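Local structure of SusD family protein (Bacteroides uniformis, 7KV1) at residues 100-105 and 499-504; 80-85 and 461-466; 56-61 and 286-291. The protein is a SusD-family surface glycan-binding protein that probably captures beta-glucans at the cell surface of a human gut bacterium. All blocks are in the same frame, centred on the assembly; numbering follows the deposited sequence.

Followed from the N terminus, the chain lays down one partner of each contact early, at 56-61, 80-85 and 100-105, and returns the other partners in the same order, at 286-291, 461-466 and 499-504. Interactions 3, 2 and 1 therefore open and close in turn, and each pair of loops crosses; none nests. All three join the N-terminal, largely helical part to the SusD-family part. Interaction 3 sets a 3-10 turn against a strand, interaction 2 a loop against a beta turn, and interaction 1 a helix C terminus against a late loop. Interactions 1 and 2 have centres about 17 Å apart, interactions 1 and 3 about 29 Å.

Interaction 1 (100-105 and 499-504); sequences NYEANE and RTNSWT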
loop_
_atom_site.group_PDB
_atom_site.type_symbol
_atom_site.label_atom_id
_atom_site.label_comp_id
_atom_site.label_asym_id
_atom_site.label_seq_id
_atom_site.Cartn_x
_atom_site.Cartn_y
_atom_site.Cartn_z
ATOM N N ASN A 100 -12.654 -13.244 5.407
ATOM C CA ASN A 100 -12.858 -14.531 6.110
ATOM C C ASN A 100 -12.113 -15.696 5.443
ATOM O O ASN A 100 -12.432 -16.853 5.803
ATOM C CB ASN A 100 -14.342 -14.818 6.223
ATOM C CG ASN A 100 -14.623 -15.749 7.377
ATOM O OD1 ASN A 100 -13.860 -15.788 8.350
ATOM N ND2 ASN A 100 -15.647 -16.556 7.201
ATOM N N TYR A 101 -11.209 -15.431 4.486
ATOM C CA TYR A 101 -10.359 -16.481 3.835
ATOM C C TYR A 101 -11.231 -17.505 3.131
ATOM O O TYR A 101 -10.871 -18.703 3.104
ATOM C CB TYR A 101 -9.419 -17.134 4.855
ATOM C CG TYR A 101 -8.752 -16.084 5.706
ATOM C CD1 TYR A 101 -8.140 -14.976 5.129
ATOM C CD2 TYR A 101 -8.850 -16.119 7.077
ATOM C CE1 TYR A 101 -7.580 -13.972 5.897
ATOM C CE2 TYR A 101 -8.291 -15.122 7.854
ATOM C CZ TYR A 101 -7.650 -14.046 7.269
ATOM O OH TYR A 101 -7.187 -13.046 8.087
ATOM N N GLU A 102 -12.302 -17.011 2.504
ATOM C CA GLU A 102 -13.321 -17.828 1.800
ATOM C C GLU A 102 -13.588 -17.227 0.427
ATOM O O GLU A 102 -14.661 -17.517 -0.120
ATOM C CB GLU A 102 -14.651 -17.851 2.544
ATOM C CG GLU A 102 -14.616 -18.622 3.806
ATOM C CD GLU A 102 -16.004 -18.746 4.415
ATOM O OE1 GLU A 102 -16.861 -17.889 4.072
ATOM O OE2 GLU A 102 -16.202 -19.697 5.252
ATOM N N ALA A 103 -12.647 -16.469 -0.132
ATOM C CA ALA A 103 -12.770 -15.941 -1.509
ATOM C C ALA A 103 -12.850 -17.122 -2.473
ATOM O O ALA A 103 -12.435 -18.220 -2.133
ATOM C CB ALA A 103 -11.615 -15.022 -1.837
ATOM N N ASN A 104 -13.284 -16.866 -3.685
ATOM C CA ASN A 104 -13.326 -17.879 -4.756
ATOM C C ASN A 104 -13.207 -17.142 -6.079
ATOM O O ASN A 104 -13.094 -15.892 -6.082
ATOM C CB ASN A 104 -14.570 -18.778 -4.662
ATOM C CG ASN A 104 -15.890 -18.043 -4.765
ATOM O OD1 ASN A 104 -16.089 -17.180 -5.607
ATOM N ND2 ASN A 104 -16.823 -18.423 -3.924
ATOM N N GLU A 105 -13.271 -17.889 -7.167
ATOM C CA GLU A 105 -13.053 -17.342 -8.530
ATOM C C GLU A 105 -14.170 -16.361 -8.882
ATOM O O GLU A 105 -13.960 -15.580 -9.813
ATOM C CB GLU A 105 -12.939 -18.478 -9.549
ATOM C CG GLU A 105 -14.234 -19.255 -9.770
ATOM C CD GLU A 105 -14.497 -20.423 -8.838
ATOM O OE1 GLU A 105 -13.941 -20.432 -7.703
ATOM O OE2 GLU A 105 -15.256 -21.344 -9.260
ATOM N N ARG A 499 -15.006 -12.920 11.607
ATOM C CA ARG A 499 -13.991 -13.852 11.070
ATOM C C ARG A 499 -14.198 -15.192 11.770
ATOM O O ARG A 499 -14.146 -15.199 12.996
ATOM C CB ARG A 499 -12.568 -13.371 11.341
ATOM C CG ARG A 499 -11.517 -14.266 10.708
ATOM C CD ARG A 499 -10.162 -13.557 10.722
ATOM N NE ARG A 499 -10.091 -12.633 9.623
ATOM C CZ ARG A 499 -9.426 -11.475 9.598
ATOM N NH1 ARG A 499 -8.795 -11.023 10.674
ATOM N NH2 ARG A 499 -9.449 -10.758 8.488
ATOM N N THR A 500 -14.430 -16.255 11.007
ATOM C CA THR A 500 -14.685 -17.613 11.568
ATOM C C THR A 500 -13.586 -18.581 11.122
ATOM O O THR A 500 -13.621 -19.679 11.641
ATOM C CB THR A 500 -16.043 -18.177 11.142
ATOM O OG1 THR A 500 -15.966 -18.298 9.722
ATOM C CG2 THR A 500 -17.202 -17.308 11.599
ATOM N N ASN A 501 -12.661 -18.171 10.225
ATOM C CA ASN A 501 -11.525 -18.997 9.744
ATOM C C ASN A 501 -10.229 -18.382 10.289
ATOM O O ASN A 501 -10.198 -17.150 10.596
ATOM C CB ASN A 501 -11.587 -19.157 8.219
ATOM C CG ASN A 501 -12.847 -19.862 7.753
ATOM O OD1 ASN A 501 -13.178 -20.940 8.234
ATOM N ND2 ASN A 501 -13.580 -19.254 6.837
ATOM N N SER A 502 -9.206 -19.206 10.489
ATOM C CA SER A 502 -7.821 -18.755 10.776
ATOM C C SER A 502 -7.016 -18.718 9.471
ATOM O O SER A 502 -7.199 -19.580 8.594
ATOM C CB SER A 502 -7.189 -19.623 11.800
ATOM O OG SER A 502 -7.973 -19.601 12.979
ATOM N N TRP A 503 -6.178 -17.710 9.305
ATOM C CA TRP A 503 -5.283 -17.634 8.127
ATOM C C TRP A 503 -4.299 -18.810 8.127
ATOM O O TRP A 503 -3.690 -19.069 9.178
ATOM C CB TRP A 503 -4.515 -16.317 8.129
ATOM C CG TRP A 503 -3.749 -16.059 6.868
ATOM C CD1 TRP A 503 -4.160 -15.312 5.810
ATOM C CD2 TRP A 503 -2.432 -16.521 6.544
ATOM N NE1 TRP A 503 -3.173 -15.248 4.863
ATOM C CE2 TRP A 503 -2.094 -15.978 5.287
ATOM C CE3 TRP A 503 -1.485 -17.318 7.201
ATOM C CZ2 TRP A 503 -0.868 -16.218 4.655
ATOM C CZ3 TRP A 503 -0.268 -17.544 6.586
ATOM C CH2 TRP A 503 0.030 -17.021 5.320
ATOM N N THR A 504 -4.105 -19.432 6.968
ATOM C CA THR A 504 -3.070 -20.466 6.707
ATOM C C THR A 504 -2.417 -20.154 5.360
ATOM O O THR A 504 -2.921 -19.309 4.615
ATOM C CB THR A 504 -3.629 -21.896 6.748
ATOM O OG1 THR A 504 -4.609 -22.001 5.726
ATOM C CG2 THR A 504 -4.242 -22.242 8.083
#
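Asn-100 and Tyr-101 pack against the loop residues Arg-499, Thr-500, Asn-501 and Trp-503 in a mixed polar and aromatic contact, where the Schellman motif closing helix 93-99 meets the loop between helices 487-490 and 514-519. Tyr-101, with phi 61°, is the C-prime residue of that motif. Asn-100 CG is anti to the backbone N, which swings the amide toward Thr-500 and Asn-501. Asn-100 OD1 accepts from Thr-500 N at 2.8 Å and from Asn-501 N at 3.3 Å, the two donors tilted to opposite faces of its carbonyl plane. Asn-100 ND2 donates to Thr-500 OG1 at 3.1 Å, in the amide plane, so both ends of the amide are engaged and its rotation is fixed. Asn-501 answers with its own amide. Asn-501 ND2 donates to Asn-100 O at 2.9 Å, almost straight at 170°. Asn-501 ND2 also donates to Glu-102 OE2 at 3.1 Å, reaching it from above the carboxylate plane.

The Tyr-101 ring lies beyond this polar grip. The edge of the Trp-503 five-membered ring points at its face in a T-shaped pair, with planes at 87° and centroids 5.2 Å apart, and Trp-503 CB adds a CH-pi contact over the face. Tyr-101 OH sits over the centre of the Arg-499 guanidinium without a hydrogen bond to it; the hydroxyl pairs with Met-78 O. The guanidinium is held by Phe-99 O and Gly-79 O and makes a cation-pi contact with Phe-99. One buried acceptor finds no partner: Asn-501 O, at the Tyr-101 ring edge, 3.9 Å from Tyr-101 CD2.

Interaction 2 (80-85 and 461-466); sequences DNFWVG and EFVGEG
Phe-82 reaches across to Val-463 and Gly-464, the two central residues of a type II beta turn running from Phe-462 to Glu-465. In this SusD-family fold the turn joins helix 451-461 to helix 468-474, while Phe-82 belongs to the loop between helices 71-76 and 93-99. From CA, the bond to CB heads toward the turn, and CG stands anti to the carbonyl carbon (chi1 -67°), which carries the far end of the ring onto the turn backbone. There Phe-82 CE2 comes to 3.7 Å from Gly-464 CA. Phe-82 CE2 also lies 3.8 Å from Gly-464 N, which approaches the ring edge near its plane. At the tip, Phe-82 CZ touches Gly-464 CA and also Val-463 CG1, the latter at 4.0 Å. CG1 is presented by a Val-463 side chain with this methyl anti to the backbone N (chi1 174°), and the two side chains cross at a slant.

Asn-81 adds a looser flank: Asn-81 ND2 lies 4.0 Å from Val-463 CA and spends its hydrogen bond on Glu-76. No hydrogen bond links the two segments, so the contact rests on van der Waals packing, and all four touching residues are buried. The turn is fixed from outside through Val-463 O, bonded to Lys-380, and Gly-464 O, bonded to Asn-72. The positive phi of Gly-464, 84°, is what the third position of a type II turn requires, and Glu-465 N closes onto Phe-462 O at 2.9 Å.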
loop_
_atom_site.group_PDB
_atom_site.type_symbol
_atom_site.label_atom_id
_atom_site.label_comp_id
_atom_site.label_asym_id
_atom_site.label_seq_id
_atom_site.Cartn_x
_atom_site.Cartn_y
_atom_site.Cartn_z
ATOM N N ASP A 80 -6.112 -7.333 10.567
ATOM C CA ASP A 80 -6.779 -7.323 11.893
ATOM C C ASP A 80 -7.080 -5.906 12.370
ATOM O O ASP A 80 -7.472 -5.821 13.521
ATOM C CB ASP A 80 -5.974 -8.101 12.941
ATOM C CG ASP A 80 -4.562 -7.581 13.154
ATOM O OD1 ASP A 80 -4.085 -6.680 12.329
ATOM O OD2 ASP A 80 -3.948 -8.072 14.136
ATOM N N ASN A 81 -6.986 -4.874 11.521
ATOM C CA ASN A 81 -7.209 -3.474 11.991
ATOM C C ASN A 81 -8.704 -3.081 11.900
ATOM O O ASN A 81 -9.167 -2.229 12.723
ATOM C CB ASN A 81 -6.398 -2.454 11.205
ATOM C CG ASN A 81 -4.941 -2.388 11.610
ATOM O OD1 ASN A 81 -4.609 -2.654 12.774
ATOM N ND2 ASN A 81 -4.087 -2.054 10.646
ATOM N N PHE A 82 -9.417 -3.615 10.915
ATOM C CA PHE A 82 -10.759 -3.109 10.510
ATOM C C PHE A 82 -11.742 -4.264 10.404
ATOM O O PHE A 82 -11.345 -5.408 10.216
ATOM C CB PHE A 82 -10.694 -2.419 9.145
ATOM C CG PHE A 82 -9.886 -1.150 9.173
ATOM C CD1 PHE A 82 -10.484 0.050 9.554
ATOM C CD2 PHE A 82 -8.512 -1.181 8.945
ATOM C CE1 PHE A 82 -9.734 1.208 9.648
ATOM C CE2 PHE A 82 -7.779 -0.007 8.998
ATOM C CZ PHE A 82 -8.381 1.178 9.371
ATOM N N TRP A 83 -13.023 -3.922 10.384
ATOM C CA TRP A 83 -14.078 -4.794 9.831
ATOM C C TRP A 83 -14.326 -4.306 8.400
ATOM O O TRP A 83 -13.926 -3.171 8.063
ATOM C CB TRP A 83 -15.338 -4.736 10.694
ATOM C CG TRP A 83 -15.154 -5.011 12.148
ATOM C CD1 TRP A 83 -15.461 -4.165 13.164
ATOM C CD2 TRP A 83 -14.670 -6.230 12.758
ATOM N NE1 TRP A 83 -15.221 -4.770 14.360
ATOM C CE2 TRP A 83 -14.710 -6.025 14.159
ATOM C CE3 TRP A 83 -14.171 -7.446 12.269
ATOM C CZ2 TRP A 83 -14.281 -6.982 15.077
ATOM C CZ3 TRP A 83 -13.763 -8.407 13.172
ATOM C CH2 TRP A 83 -13.825 -8.179 14.557
ATOM N N VAL A 84 -14.930 -5.135 7.574
ATOM C CA VAL A 84 -15.247 -4.755 6.177
ATOM C C VAL A 84 -16.393 -3.730 6.194
ATOM O O VAL A 84 -16.272 -2.724 5.475
ATOM C CB VAL A 84 -15.564 -5.987 5.326
ATOM C CG1 VAL A 84 -16.097 -5.592 3.955
ATOM C CG2 VAL A 84 -14.304 -6.822 5.178
ATOM N N GLY A 85 -17.455 -3.991 6.949
ATOM C CA GLY A 85 -18.612 -3.079 7.035
ATOM C C GLY A 85 -19.487 -3.126 5.788
ATOM O O GLY A 85 -19.695 -4.234 5.224
ATOM N N GLU A 461 2.079 2.517 13.566
ATOM C CA GLU A 461 2.460 3.652 12.701
ATOM C C GLU A 461 1.558 3.709 11.463
ATOM O O GLU A 461 1.330 4.824 10.985
ATOM C CB GLU A 461 3.936 3.542 12.338
ATOM C CG GLU A 461 4.506 4.679 11.493
ATOM C CD GLU A 461 4.583 6.026 12.182
ATOM O OE1 GLU A 461 4.584 6.028 13.413
ATOM O OE2 GLU A 461 4.648 7.076 11.463
ATOM N N PHE A 462 1.073 2.571 10.970
ATOM C CA PHE A 462 0.548 2.458 9.586
ATOM C C PHE A 462 -0.919 2.017 9.541
ATOM O O PHE A 462 -1.373 1.529 8.494
ATOM C CB PHE A 462 1.466 1.546 8.777
ATOM C CG PHE A 462 2.855 2.099 8.610
ATOM C CD1 PHE A 462 3.075 3.322 7.992
ATOM C CD2 PHE A 462 3.948 1.387 9.059
ATOM C CE1 PHE A 462 4.348 3.844 7.896
ATOM C CE2 PHE A 462 5.235 1.885 8.914
ATOM C CZ PHE A 462 5.427 3.120 8.340
ATOM N N VAL A 463 -1.675 2.204 10.615
ATOM C CA VAL A 463 -3.117 1.828 10.610
ATOM C C VAL A 463 -3.793 2.534 9.430
ATOM O O VAL A 463 -3.685 3.741 9.331
ATOM C CB VAL A 463 -3.831 2.107 11.944
ATOM C CG1 VAL A 463 -5.323 1.839 11.838
ATOM C CG2 VAL A 463 -3.216 1.321 13.080
ATOM N N GLY A 464 -4.450 1.765 8.566
ATOM C CA GLY A 464 -5.261 2.294 7.461
ATOM C C GLY A 464 -4.418 2.609 6.239
ATOM O O GLY A 464 -4.977 3.201 5.279
ATOM N N GLU A 465 -3.144 2.207 6.240
ATOM C CA GLU A 465 -2.205 2.491 5.123
ATOM C C GLU A 465 -1.842 1.217 4.355
ATOM O O GLU A 465 -0.939 1.283 3.500
ATOM C CB GLU A 465 -0.968 3.204 5.691
ATOM C CG GLU A 465 -1.282 4.556 6.295
ATOM C CD GLU A 465 -0.046 5.302 6.752
ATOM O OE1 GLU A 465 0.773 5.714 5.900
ATOM O OE2 GLU A 465 0.087 5.471 7.973
ATOM N N GLY A 466 -2.522 0.102 4.627
ATOM C CA GLY A 466 -2.385 -1.145 3.836
ATOM C C GLY A 466 -1.071 -1.881 4.059
ATOM O O GLY A 466 -0.627 -2.563 3.095
#

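Interaction 3 (56-61 and 286-291); sequences DPLHWP and SIWEIN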
loop_
_atom_site.group_PDB
_atom_site.type_symbol
_atom_site.label_atom_id
_atom_site.label_comp_id
_atom_site.label_asym_id
_atom_site.label_seq_id
_atom_site.Cartn_x
_atom_site.Cartn_y
_atom_site.Cartn_z
ATOM N N ASP A 56 -1.442 6.646 -15.248
ATOM C CA ASP A 56 -2.899 6.833 -15.062
ATOM C C ASP A 56 -3.548 5.688 -14.276
ATOM O O ASP A 56 -4.384 5.945 -13.414
ATOM C CB ASP A 56 -3.597 7.010 -16.410
ATOM C CG ASP A 56 -4.781 7.933 -16.224
ATOM O OD1 ASP A 56 -4.545 9.045 -15.703
ATOM O OD2 ASP A 56 -5.923 7.492 -16.489
ATOM N N PRO A 57 -3.283 4.391 -14.559
ATOM C CA PRO A 57 -4.012 3.318 -13.879
ATOM C C PRO A 57 -3.784 3.244 -12.365
ATOM O O PRO A 57 -4.600 2.654 -11.698
ATOM C CB PRO A 57 -3.525 2.055 -14.590
ATOM C CG PRO A 57 -3.127 2.578 -15.946
ATOM C CD PRO A 57 -2.423 3.878 -15.631
ATOM N N LEU A 58 -2.743 3.900 -11.856
ATOM C CA LEU A 58 -2.476 4.025 -10.400
ATOM C C LEU A 58 -3.741 4.532 -9.717
ATOM O O LEU A 58 -3.900 4.234 -8.521
ATOM C CB LEU A 58 -1.369 5.047 -10.126
ATOM C CG LEU A 58 0.040 4.647 -10.503
ATOM C CD1 LEU A 58 0.987 5.804 -10.204
ATOM C CD2 LEU A 58 0.462 3.397 -9.774
ATOM N N HIS A 59 -4.542 5.315 -10.455
ATOM C CA HIS A 59 -5.723 6.064 -9.945
ATOM C C HIS A 59 -7.014 5.268 -10.139
ATOM O O HIS A 59 -8.042 5.697 -9.554
ATOM C CB HIS A 59 -5.847 7.435 -10.633
ATOM C CG HIS A 59 -4.564 8.191 -10.641
ATOM N ND1 HIS A 59 -3.579 7.957 -11.580
ATOM C CD2 HIS A 59 -4.068 9.127 -9.800
ATOM C CE1 HIS A 59 -2.531 8.737 -11.332
ATOM N NE2 HIS A 59 -2.796 9.452 -10.238
ATOM N N TRP A 60 -6.984 4.191 -10.940
ATOM C CA TRP A 60 -8.219 3.532 -11.436
ATOM C C TRP A 60 -9.001 2.898 -10.285
ATOM O O TRP A 60 -10.215 3.064 -10.259
ATOM C CB TRP A 60 -7.909 2.539 -12.550
ATOM C CG TRP A 60 -7.569 3.189 -13.849
ATOM C CD1 TRP A 60 -7.316 4.512 -14.092
ATOM C CD2 TRP A 60 -7.398 2.508 -15.098
ATOM N NE1 TRP A 60 -7.022 4.697 -15.417
ATOM C CE2 TRP A 60 -7.069 3.488 -16.057
ATOM C CE3 TRP A 60 -7.538 1.179 -15.501
ATOM C CZ2 TRP A 60 -6.848 3.163 -17.394
ATOM C CZ3 TRP A 60 -7.303 0.859 -16.821
ATOM C CH2 TRP A 60 -6.954 1.841 -17.750
ATOM N N PRO A 61 -8.385 2.276 -9.252
ATOM C CA PRO A 61 -9.177 1.699 -8.156
ATOM C C PRO A 61 -10.126 2.719 -7.501
ATOM O O PRO A 61 -11.284 2.385 -7.290
ATOM C CB PRO A 61 -8.123 1.200 -7.153
ATOM C CG PRO A 61 -6.886 0.985 -7.996
ATOM C CD PRO A 61 -6.941 2.103 -9.023
ATOM N N SER A 286 7.388 12.553 2.950
ATOM C CA SER A 286 6.694 11.875 1.839
ATOM C C SER A 286 7.715 11.371 0.821
ATOM O O SER A 286 8.459 12.173 0.282
ATOM C CB SER A 286 5.639 12.785 1.242
ATOM O OG SER A 286 4.821 12.032 0.347
ATOM N N ILE A 287 7.797 10.058 0.593
ATOM C CA ILE A 287 8.704 9.519 -0.460
ATOM C C ILE A 287 7.870 9.324 -1.726
ATOM O O ILE A 287 8.366 9.644 -2.836
ATOM C CB ILE A 287 9.424 8.252 0.018
ATOM C CG1 ILE A 287 10.479 8.583 1.079
ATOM C CG2 ILE A 287 10.018 7.504 -1.150
ATOM C CD1 ILE A 287 11.102 7.400 1.735
ATOM N N TRP A 288 6.636 8.834 -1.573
ATOM C CA TRP A 288 5.743 8.701 -2.743
ATOM C C TRP A 288 4.274 8.726 -2.325
ATOM O O TRP A 288 3.875 8.037 -1.342
ATOM C CB TRP A 288 6.113 7.451 -3.536
ATOM C CG TRP A 288 5.547 7.437 -4.919
ATOM C CD1 TRP A 288 5.784 8.336 -5.923
ATOM C CD2 TRP A 288 4.633 6.469 -5.451
ATOM N NE1 TRP A 288 5.082 7.988 -7.040
ATOM C CE2 TRP A 288 4.367 6.848 -6.786
ATOM C CE3 TRP A 288 4.044 5.303 -4.950
ATOM C CZ2 TRP A 288 3.537 6.095 -7.616
ATOM C CZ3 TRP A 288 3.185 4.588 -5.756
ATOM C CH2 TRP A 288 2.954 4.974 -7.081
ATOM N N GLU A 289 3.507 9.533 -3.050
ATOM C CA GLU A 289 2.052 9.668 -2.888
ATOM C C GLU A 289 1.427 9.487 -4.262
ATOM O O GLU A 289 2.113 9.766 -5.267
ATOM C CB GLU A 289 1.644 11.044 -2.366
ATOM C CG GLU A 289 2.454 11.547 -1.209
ATOM C CD GLU A 289 1.890 12.752 -0.489
ATOM O OE1 GLU A 289 0.763 13.214 -0.854
ATOM O OE2 GLU A 289 2.569 13.222 0.445
ATOM N N ILE A 290 0.173 9.057 -4.276
ATOM C CA ILE A 290 -0.697 9.056 -5.477
ATOM C C ILE A 290 -1.603 10.278 -5.366
ATOM O O ILE A 290 -2.269 10.411 -4.355
ATOM C CB ILE A 290 -1.458 7.743 -5.603
ATOM C CG1 ILE A 290 -0.478 6.565 -5.674
ATOM C CG2 ILE A 290 -2.365 7.790 -6.817
ATOM C CD1 ILE A 290 -1.133 5.225 -5.504
ATOM N N ASN A 291 -1.531 11.163 -6.358
ATOM C CA ASN A 291 -2.165 12.505 -6.345
ATOM C C ASN A 291 -3.611 12.371 -6.788
ATOM O O ASN A 291 -3.832 11.666 -7.823
ATOM C CB ASN A 291 -1.493 13.502 -7.288
ATOM C CG ASN A 291 -0.125 13.912 -6.808
ATOM O OD1 ASN A 291 0.093 14.066 -5.608
ATOM N ND2 ASN A 291 0.794 14.106 -7.737
HETATM O O HOH W 1 -0.273 10.466 -9.086
#
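Leu-58 has CG anti to its carbonyl carbon (chi1 -72°) and Trp-288 has CG anti to its backbone N (chi1 -163°), and these torsions bring the two side chains tip to tip. They join a 3-10 turn, 56-59, to strand 286-290, paired antiparallel with 403-407 and broken by a classic beta bulge at Ile-287 and Trp-288 opposite Tyr-406. Leu-58 CD1 meets the indole at its edge, 3.6 Å from CZ2 of Trp-288. Trp-288 NE1 hydrogen-bonds to Gly-226 O, and helix 138-162 packs on Leu-58 through Leu-151, Phe-154 and Tyr-155.

Beside this pair, His-59 runs obliquely past Ile-290, with His-59 CD2 3.7 Å from the CG2 methyl of Ile-290. Asn-291 O lies near the imidazole plane, at the ring edge, 3.2 Å from His-59 CD2. The ring's rotation is held by His-59 ND1, which donates to Asp-56 O at 2.8 Å from above that carbonyl's plane; His-59 N is a second donor to the same oxygen, from the same face. At NE2 a water bridges the segments, its oxygen 3.0 Å from His-59 NE2 and accepting from Asn-291 N at 3.1 Å.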